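Local atomic coordinates of 5-formyltetrahydrofolate cyclo-ligase family protein (Bacillus anthracis, PDB entry 2JCB), a protein that probably catalyses the ATP-dependent, magnesium-requiring cyclisation of 5-formyltetrahydrofolate to 5,10-methenyltetrahydrofolate in folate metabolism. Residues Thr33-Ser36 with Glu37-Val40. Numbering follows the deposited sequence.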
loop_
_atom_site.group_PDB
_atom_site.type_symbol
_atom_site.label_atom_id
_atom_site.label_comp_id
_atom_site.label_asym_id
_atom_site.label_seq_id
_atom_site.Cartn_x
_atom_site.Cartn_y
_atom_site.Cartn_z
ATOM N N THR A 33 -10.694 -7.979 11.254
ATOM C CA THR A 33 -10.349 -7.205 12.441
ATOM C C THR A 33 -9.096 -7.791 13.097
ATOM O O THR A 33 -8.137 -7.062 13.349
ATOM C CB THR A 33 -11.491 -7.158 13.428
ATOM O OG1 THR A 33 -12.648 -6.562 12.819
ATOM C CG2 THR A 33 -11.114 -6.391 14.712
ATOM N N THR A 34 -9.130 -9.092 13.379
ATOM C CA THR A 34 -8.002 -9.760 14.089
ATOM C C THR A 34 -6.688 -9.710 13.303
ATOM O O THR A 34 -5.645 -9.270 13.836
ATOM C CB THR A 34 -8.373 -11.232 14.442
ATOM O OG1 THR A 34 -9.577 -11.262 15.211
ATOM C CG2 THR A 34 -7.267 -11.888 15.281
ATOM N N LEU A 35 -6.747 -10.078 12.022
ATOM C CA LEU A 35 -5.560 -10.101 11.153
ATOM C C LEU A 35 -5.033 -8.666 10.961
ATOM O O LEU A 35 -3.820 -8.425 11.015
ATOM C CB LEU A 35 -5.861 -10.782 9.812
ATOM C CG LEU A 35 -6.171 -12.277 9.723
ATOM C CD1 LEU A 35 -6.491 -12.724 8.320
ATOM C CD2 LEU A 35 -5.042 -13.126 10.258
ATOM N N SER A 36 -5.935 -7.700 10.776
ATOM C CA SER A 36 -5.453 -6.312 10.584
ATOM C C SER A 36 -4.705 -5.853 11.836
ATOM O O SER A 36 -3.662 -5.204 11.719
ATOM C CB SER A 36 -6.587 -5.320 10.320
ATOM O OG SER A 36 -7.003 -5.439 8.969
ATOM N N GLU A 37 -5.264 -6.196 12.997
ATOM C CA GLU A 37 -4.659 -5.892 14.310
ATOM C C GLU A 37 -3.258 -6.520 14.450
ATOM O O GLU A 37 -2.314 -5.835 14.899
ATOM C CB GLU A 37 -5.580 -6.402 15.430
ATOM C CG GLU A 37 -6.559 -5.317 15.863
ATOM C CD GLU A 37 -7.844 -5.799 16.625
ATOM O OE1 GLU A 37 -7.917 -6.975 17.114
ATOM O OE2 GLU A 37 -8.783 -4.950 16.735
ATOM N N GLN A 38 -3.155 -7.809 14.092
ATOM C CA GLN A 38 -1.868 -8.544 14.202
ATOM C C GLN A 38 -0.807 -7.931 13.300
ATOM O O GLN A 38 0.351 -7.769 13.698
ATOM C CB GLN A 38 -2.044 -10.030 13.889
ATOM C CG GLN A 38 -2.855 -10.691 14.968
ATOM C CD GLN A 38 -3.135 -12.160 14.702
ATOM O OE1 GLN A 38 -2.718 -12.709 13.687
ATOM N NE2 GLN A 38 -3.872 -12.803 15.626
ATOM N N ILE A 39 -1.205 -7.564 12.073
ATOM C CA ILE A 39 -0.276 -7.143 11.050
ATOM C C ILE A 39 0.278 -5.818 11.507
ATOM O O ILE A 39 1.514 -5.616 11.442
ATOM C CB ILE A 39 -0.949 -7.025 9.725
ATOM C CG1 ILE A 39 -1.163 -8.456 9.166
ATOM C CG2 ILE A 39 -0.157 -6.193 8.763
ATOM C CD1 ILE A 39 -2.191 -8.572 8.009
ATOM N N VAL A 40 -0.604 -4.921 11.963
ATOM C CA VAL A 40 -0.157 -3.590 12.384
ATOM C C VAL A 40 0.665 -3.620 13.658
ATOM O O VAL A 40 1.640 -2.886 13.760
ATOM C CB VAL A 40 -1.270 -2.464 12.401
ATOM C CG1 VAL A 40 -1.864 -2.354 10.951
ATOM C CG2 VAL A 40 -2.284 -2.643 13.517
HETATM O O HOH W 1 -5.641 -9.210 16.886
#
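T33 and E37 meet one turn apart on the alpha-helix 29-44, and T34 and Q38 repeat the pairing next to them. Four successive i to i+4 backbone bonds tie the turns, from E37 N to T33 O through V40 N to S36 O. The bond from Q38 N to T34 O is 2.9 Å long.

The side chains of T33 and E37 run alongside each other. T33 CG2 stands anti to the backbone N (OG1 chi1 -59°), and this methyl lies 3.4 Å from E37 OE2. E37 is extended beyond CG and reaches back toward the start of the helix, with its carboxylate next to that methyl. Its other oxygen, OE1, accepts from a water at 3.2 Å. The same water donates to T34 O at 3.1 Å, so this carbonyl receives both the Q38 amide and a water.

T34 has the same rotamer as T33, and its CG2 packs 3.5 Å from Q38 NE2. Q38 CG, anti to its own carbonyl carbon (chi1 -68°), lies 3.3 Å from T34 O. The chain runs on extended to the amide. Both threonine hydroxyls bond within the helix: T33 OG1 to K29 O, T34 OG1 to E30 OE2. The methyls are thus what face E37 and Q38.

L35, S36, I39 and V40 are buried. L35 and S36 touch Y167. S36 OG bonds to Y32 O within the helix and to N66 N in a loop. The N66 bond and the Y167 contacts tie the helix to neighbouring loops. I39 runs back along the preceding turn, with CG1 3.2 Å from L35 O.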